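PDB 4GYI: Rio2 kinase from Chaetomium thermophilum, which probably phosphorylates protein serines and threonines in a magnesium-dependent reaction, and acts as an ATPase in maturation of the pre-40S ribosomal subunit. Local coordinates for residues L214-A222 with F274-F285. Residues are numbered along the deposited sequence; the frame is centred on the assembly and turned at random.
Sequences LIALILRLA and FDRDVQCIKRFF
F274 packs its ring against I218, L219 and A222 at one end of an antiparallel pairing of two helices; the axes of 214-222 and 274-285 approach to 10.8 Å, with their directions 172° apart. With CG anti to the backbone N (chi1 -175°), the F274 ring swings across to the facing helix. The branch methyl CG2 of I218 approaches F274 CE1 obliquely at 3.6 Å, L219 CD2 meets F274 CZ at the ring edge at 3.9 Å, and A222 CB adds a looser contact. Were F274 an alanine, a gap would probably open beside I218 CG2, and L219 CD2 would lose its aromatic neighbour. One turn on, D277 lends its aliphatic CB to the interface while its carboxylate turns to another task: OD2 accepts from the backbone N of G229 and OD1 from that of F231, pinning the loop just before the ADP- and magnesium-binding residues F234 and N235. V278 follows, its CG2 lying 4.2 Å from I218 CD1. I281 then closes the hole around I218, a knob seated among F274, D277, V278 and I281, and I281 CD1 also lies 4.3 Å from L214 CD1. At the far end, F285 receives L214 CD1 obliquely, 3.6 Å from CE2 and nearly as close to CZ. No hydrogen bond joins the two segments; the join is apolar and largely buried within the RIO kinase domain. Y211 and L210, earlier on helix 207-223, extend the packing to F285, while Y300 and A303 of helix 300-304 also touch F274. Helix 207-223 also rests on strand 250-256, L214 touching P254 and L217 touching I256.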
ATOM      1  N   LEU A 214      -0.544  -6.823  21.994  1.00 35.54           N
ATOM      2  CA  LEU A 214       0.335  -6.266  20.959  1.00 27.53           C
ATOM      3  C   LEU A 214       1.707  -6.934  20.956  1.00 32.97           C
ATOM      4  O   LEU A 214       2.265  -7.228  19.893  1.00 34.03           O
ATOM      5  CB  LEU A 214       0.467  -4.756  21.135  1.00 29.24           C
ATOM      6  CG  LEU A 214      -0.881  -4.039  20.985  1.00 38.00           C
ATOM      7  CD1 LEU A 214      -0.760  -2.577  21.318  1.00 31.94           C
ATOM      8  CD2 LEU A 214      -1.450  -4.231  19.571  1.00 31.16           C
ATOM      9  N   ILE A 215       2.236  -7.189  22.149  1.00 34.74           N
ATOM     10  CA  ILE A 215       3.527  -7.853  22.294  1.00 39.38           C
ATOM     11  C   ILE A 215       3.452  -9.271  21.757  1.00 35.65           C
ATOM     12  O   ILE A 215       4.334  -9.708  21.018  1.00 40.00           O
ATOM     13  CB  ILE A 215       3.991  -7.893  23.765  1.00 36.84           C
ATOM     14  CG1 ILE A 215       4.290  -6.476  24.259  1.00 40.13           C
ATOM     15  CG2 ILE A 215       5.213  -8.783  23.919  1.00 37.05           C
ATOM     16  CD1 ILE A 215       5.287  -5.697  23.390  1.00 36.82           C
ATOM     17  N   ALA A 216       2.393  -9.994  22.114  1.00 38.04           N
ATOM     18  CA  ALA A 216       2.192 -11.327  21.542  1.00 34.31           C
ATOM     19  C   ALA A 216       2.163 -11.270  19.998  1.00 36.76           C
ATOM     20  O   ALA A 216       2.734 -12.132  19.328  1.00 40.19           O
ATOM     21  CB  ALA A 216       0.914 -12.008  22.112  1.00 36.64           C
ATOM     22  N   LEU A 217       1.533 -10.243  19.431  1.00 39.35           N
ATOM     23  CA  LEU A 217       1.544 -10.089  17.975  1.00 42.64           C
ATOM     24  C   LEU A 217       2.954  -9.946  17.389  1.00 30.38           C
ATOM     25  O   LEU A 217       3.266 -10.562  16.374  1.00 33.95           O
ATOM     26  CB  LEU A 217       0.681  -8.908  17.517  1.00 37.44           C
ATOM     27  CG  LEU A 217      -0.802  -9.197  17.345  1.00 47.99           C
ATOM     28  CD1 LEU A 217      -1.519  -7.950  16.876  1.00 39.26           C
ATOM     29  CD2 LEU A 217      -1.005 -10.344  16.374  1.00 45.13           C
ATOM     30  N   ILE A 218       3.788  -9.119  18.004  1.00 32.23           N
ATOM     31  CA  ILE A 218       5.150  -8.930  17.494  1.00 30.86           C
ATOM     32  C   ILE A 218       5.924 -10.232  17.576  1.00 33.39           C
ATOM     33  O   ILE A 218       6.634 -10.597  16.642  1.00 35.84           O
ATOM     34  CB  ILE A 218       5.903  -7.874  18.275  1.00 36.20           C
ATOM     35  CG1 ILE A 218       5.291  -6.503  18.007  1.00 31.83           C
ATOM     36  CG2 ILE A 218       7.405  -7.901  17.908  1.00 32.08           C
ATOM     37  CD1 ILE A 218       5.697  -5.458  19.035  1.00 32.27           C
ATOM     38  N   LEU A 219       5.753 -10.943  18.691  1.00 37.18           N
ATOM     39  CA  LEU A 219       6.387 -12.235  18.867  1.00 43.70           C
ATOM     40  C   LEU A 219       5.792 -13.277  17.919  1.00 43.40           C
ATOM     41  O   LEU A 219       6.522 -14.085  17.359  1.00 41.66           O
ATOM     42  CB  LEU A 219       6.303 -12.696  20.322  1.00 36.99           C
ATOM     43  CG  LEU A 219       7.056 -11.803  21.318  1.00 45.99           C
ATOM     44  CD1 LEU A 219       6.945 -12.345  22.748  1.00 41.25           C
ATOM     45  CD2 LEU A 219       8.528 -11.638  20.934  1.00 44.71           C
ATOM     46  N   ARG A 220       4.480 -13.250  17.711  1.00 39.69           N
ATOM     47  CA  ARG A 220       3.885 -14.195  16.764  1.00 36.33           C
ATOM     48  C   ARG A 220       4.405 -13.951  15.352  1.00 37.28           C
ATOM     49  O   ARG A 220       4.752 -14.902  14.644  1.00 43.64           O
ATOM     50  CB  ARG A 220       2.352 -14.158  16.784  1.00 38.10           C
ATOM     51  CG  ARG A 220       1.734 -15.225  15.887  1.00 38.67           C
ATOM     52  CD  ARG A 220       0.206 -15.291  15.981  1.00 38.26           C
ATOM     53  NE  ARG A 220      -0.305 -16.296  15.048  1.00 51.25           N
ATOM     54  CZ  ARG A 220      -1.519 -16.291  14.496  1.00 58.47           C
ATOM     55  NH1 ARG A 220      -2.407 -15.333  14.774  1.00 39.55           N
ATOM     56  NH2 ARG A 220      -1.847 -17.265  13.655  1.00 63.54           N
ATOM     57  N   LEU A 221       4.457 -12.682  14.939  1.00 31.33           N
ATOM     58  CA  LEU A 221       5.043 -12.334  13.646  1.00 26.10           C
ATOM     59  C   LEU A 221       6.472 -12.880  13.530  1.00 34.91           C
ATOM     60  O   LEU A 221       6.825 -13.501  12.527  1.00 39.64           O
ATOM     61  CB  LEU A 221       5.036 -10.823  13.427  1.00 31.90           C
ATOM     62  CG  LEU A 221       3.749 -10.132  12.964  1.00 35.71           C
ATOM     63  CD1 LEU A 221       3.940  -8.635  13.019  1.00 44.70           C
ATOM     64  CD2 LEU A 221       3.366 -10.542  11.540  1.00 30.08           C
ATOM     65  N   ALA A 222       7.281 -12.669  14.565  1.00 41.26           N
ATOM     66  CA  ALA A 222       8.694 -13.056  14.531  1.00 40.41           C
ATOM     67  C   ALA A 222       8.856 -14.571  14.419  1.00 45.76           C
ATOM     68  O   ALA A 222       9.735 -15.054  13.709  1.00 40.48           O
ATOM     69  CB  ALA A 222       9.419 -12.531  15.757  1.00 41.30           C
ATOM     70  N   PHE A 274      13.251  -5.023  14.940  1.00 36.32           N
ATOM     71  CA  PHE A 274      12.531  -5.622  16.059  1.00 40.09           C
ATOM     72  C   PHE A 274      12.436  -4.647  17.234  1.00 43.66           C
ATOM     73  O   PHE A 274      11.333  -4.291  17.660  1.00 42.61           O
ATOM     74  CB  PHE A 274      13.206  -6.918  16.506  1.00 31.75           C
ATOM     75  CG  PHE A 274      12.453  -7.663  17.568  1.00 36.25           C
ATOM     76  CD1 PHE A 274      11.465  -8.573  17.229  1.00 35.12           C
ATOM     77  CD2 PHE A 274      12.742  -7.461  18.914  1.00 39.87           C
ATOM     78  CE1 PHE A 274      10.768  -9.268  18.209  1.00 30.37           C
ATOM     79  CE2 PHE A 274      12.052  -8.146  19.896  1.00 43.16           C
ATOM     80  CZ  PHE A 274      11.060  -9.058  19.537  1.00 38.37           C
ATOM     81  N   ASP A 275      13.592  -4.216  17.743  1.00 38.30           N
ATOM     82  CA  ASP A 275      13.647  -3.380  18.942  1.00 35.76           C
ATOM     83  C   ASP A 275      12.845  -2.104  18.761  1.00 39.38           C
ATOM     84  O   ASP A 275      12.241  -1.601  19.702  1.00 45.20           O
ATOM     85  CB  ASP A 275      15.088  -3.017  19.283  1.00 43.05           C
ATOM     86  CG  ASP A 275      15.861  -4.173  19.890  1.00 59.47           C
ATOM     87  OD1 ASP A 275      15.224  -5.088  20.456  1.00 65.36           O
ATOM     88  OD2 ASP A 275      17.110  -4.160  19.812  1.00 65.08           O
ATOM     89  N   ARG A 276      12.835  -1.595  17.533  1.00 39.38           N
ATOM     90  CA  ARG A 276      12.157  -0.351  17.232  1.00 37.13           C
ATOM     91  C   ARG A 276      10.640  -0.509  17.328  1.00 40.69           C
ATOM     92  O   ARG A 276       9.952   0.365  17.844  1.00 37.46           O
ATOM     93  CB  ARG A 276      12.550   0.146  15.853  1.00 39.61           C
ATOM     94  CG  ARG A 276      12.230   1.605  15.624  1.00 49.63           C
ATOM     95  CD  ARG A 276      12.738   2.061  14.263  1.00 47.64           C
ATOM     96  NE  ARG A 276      11.973   1.459  13.181  1.00 45.59           N
ATOM     97  CZ  ARG A 276      12.238   1.623  11.887  1.00 48.94           C
ATOM     98  NH1 ARG A 276      13.258   2.381  11.504  1.00 36.74           N
ATOM     99  NH2 ARG A 276      11.477   1.029  10.974  1.00 42.76           N
ATOM    100  N   ASP A 277      10.124  -1.621  16.823  1.00 29.16           N
ATOM    101  CA  ASP A 277       8.699  -1.925  16.952  1.00 38.41           C
ATOM    102  C   ASP A 277       8.282  -1.996  18.434  1.00 40.38           C
ATOM    103  O   ASP A 277       7.320  -1.344  18.858  1.00 39.33           O
ATOM    104  CB  ASP A 277       8.342  -3.232  16.207  1.00 35.65           C
ATOM    105  CG  ASP A 277       8.188  -3.040  14.661  1.00 54.49           C
ATOM    106  OD1 ASP A 277       8.187  -1.877  14.177  1.00 48.39           O
ATOM    107  OD2 ASP A 277       8.042  -4.064  13.935  1.00 37.24           O
ATOM    108  N   VAL A 278       9.014  -2.778  19.218  1.00 37.62           N
ATOM    109  CA  VAL A 278       8.730  -2.917  20.646  1.00 36.44           C
ATOM    110  C   VAL A 278       8.800  -1.557  21.370  1.00 38.41           C
ATOM    111  O   VAL A 278       7.929  -1.226  22.174  1.00 41.03           O
ATOM    112  CB  VAL A 278       9.721  -3.910  21.308  1.00 40.23           C
ATOM    113  CG1 VAL A 278       9.598  -3.873  22.820  1.00 38.17           C
ATOM    114  CG2 VAL A 278       9.519  -5.326  20.772  1.00 28.88           C
ATOM    115  N   GLN A 279       9.830  -0.768  21.083  1.00 33.31           N
ATOM    116  CA  GLN A 279       9.984   0.530  21.738  1.00 36.97           C
ATOM    117  C   GLN A 279       8.878   1.511  21.341  1.00 45.92           C
ATOM    118  O   GLN A 279       8.486   2.348  22.153  1.00 39.73           O
ATOM    119  CB  GLN A 279      11.364   1.131  21.462  1.00 45.49           C
ATOM    120  CG  GLN A 279      12.248   1.302  22.704  1.00 66.17           C
ATOM    121  CD  GLN A 279      12.391   0.022  23.540  1.00 76.33           C
ATOM    122  OE1 GLN A 279      12.181   0.037  24.754  1.00 66.60           O
ATOM    123  NE2 GLN A 279      12.762  -1.082  22.891  1.00 85.35           N
ATOM    124  N   CYS A 280       8.372   1.406  20.108  1.00 35.44           N
ATOM    125  CA  CYS A 280       7.234   2.231  19.684  1.00 38.88           C
ATOM    126  C   CYS A 280       5.993   1.957  20.532  1.00 41.10           C
ATOM    127  O   CYS A 280       5.327   2.888  20.998  1.00 40.63           O
ATOM    128  CB  CYS A 280       6.892   2.013  18.204  1.00 39.94           C
ATOM    129  SG  CYS A 280       7.759   3.129  17.091  1.00 72.30           S
ATOM    130  N   ILE A 281       5.695   0.676  20.712  1.00 34.67           N
ATOM    131  CA  ILE A 281       4.600   0.244  21.573  1.00 36.84           C
ATOM    132  C   ILE A 281       4.777   0.735  23.022  1.00 41.42           C
ATOM    133  O   ILE A 281       3.868   1.355  23.588  1.00 43.45           O
ATOM    134  CB  ILE A 281       4.464  -1.287  21.551  1.00 37.80           C
ATOM    135  CG1 ILE A 281       4.043  -1.759  20.153  1.00 37.83           C
ATOM    136  CG2 ILE A 281       3.484  -1.759  22.603  1.00 38.04           C
ATOM    137  CD1 ILE A 281       2.875  -1.001  19.591  1.00 40.81           C
ATOM    138  N   LYS A 282       5.943   0.472  23.616  1.00 29.21           N
ATOM    139  CA  LYS A 282       6.207   0.914  24.987  1.00 36.27           C
ATOM    140  C   LYS A 282       6.056   2.430  25.115  1.00 42.74           C
ATOM    141  O   LYS A 282       5.394   2.913  26.032  1.00 43.17           O
ATOM    142  CB  LYS A 282       7.613   0.504  25.450  1.00 35.54           C
ATOM    143  CG  LYS A 282       7.786  -0.992  25.626  1.00 36.84           C
ATOM    144  CD  LYS A 282       9.182  -1.317  26.187  1.00 46.26           C
ATOM    145  CE  LYS A 282       9.419  -2.822  26.225  1.00 48.18           C
ATOM    146  NZ  LYS A 282      10.749  -3.245  26.756  1.00 48.69           N
ATOM    147  N   ARG A 283       6.676   3.179  24.203  1.00 36.94           N
ATOM    148  CA  ARG A 283       6.552   4.640  24.210  1.00 43.13           C
ATOM    149  C   ARG A 283       5.084   5.067  24.235  1.00 45.07           C
ATOM    150  O   ARG A 283       4.676   5.836  25.101  1.00 48.07           O
ATOM    151  CB  ARG A 283       7.227   5.261  22.992  1.00 55.46           C
ATOM    152  CG  ARG A 283       8.654   5.731  23.201  1.00 74.97           C
ATOM    153  CD  ARG A 283       9.087   6.575  22.006  1.00 89.01           C
ATOM    154  NE  ARG A 283       8.077   7.581  21.689  1.00 99.77           N
ATOM    155  CZ  ARG A 283       8.227   8.886  21.889  1.00109.52           C
ATOM    156  NH1 ARG A 283       9.362   9.359  22.386  1.00114.80           N
ATOM    157  NH2 ARG A 283       7.246   9.724  21.578  1.00110.84           N
ATOM    158  N   PHE A 284       4.298   4.553  23.290  1.00 37.23           N
ATOM    159  CA  PHE A 284       2.888   4.900  23.215  1.00 39.51           C
ATOM    160  C   PHE A 284       2.150   4.590  24.521  1.00 38.76           C
ATOM    161  O   PHE A 284       1.457   5.447  25.072  1.00 42.66           O
ATOM    162  CB  PHE A 284       2.198   4.204  22.039  1.00 33.61           C
ATOM    163  CG  PHE A 284       0.727   4.475  21.978  1.00 34.06           C
ATOM    164  CD1 PHE A 284       0.258   5.696  21.512  1.00 35.47           C
ATOM    165  CD2 PHE A 284      -0.186   3.529  22.429  1.00 36.03           C
ATOM    166  CE1 PHE A 284      -1.104   5.962  21.462  1.00 33.86           C
ATOM    167  CE2 PHE A 284      -1.541   3.782  22.403  1.00 34.91           C
ATOM    168  CZ  PHE A 284      -2.008   4.999  21.901  1.00 32.53           C
ATOM    169  N   PHE A 285       2.335   3.381  25.033  1.00 39.16           N
ATOM    170  CA  PHE A 285       1.707   2.989  26.286  1.00 43.25           C
ATOM    171  C   PHE A 285       2.173   3.806  27.471  1.00 45.77           C
ATOM    172  O   PHE A 285       1.475   3.912  28.468  1.00 45.61           O
ATOM    173  CB  PHE A 285       1.884   1.499  26.545  1.00 37.68           C
ATOM    174  CG  PHE A 285       0.842   0.671  25.871  1.00 39.14           C
ATOM    175  CD1 PHE A 285      -0.135   0.035  26.601  1.00 43.55           C
ATOM    176  CD2 PHE A 285       0.802   0.589  24.488  1.00 39.71           C
ATOM    177  CE1 PHE A 285      -1.116  -0.706  25.964  1.00 43.11           C
ATOM    178  CE2 PHE A 285      -0.170  -0.152  23.853  1.00 36.28           C
ATOM    179  CZ  PHE A 285      -1.130  -0.797  24.588  1.00 33.40           C
TER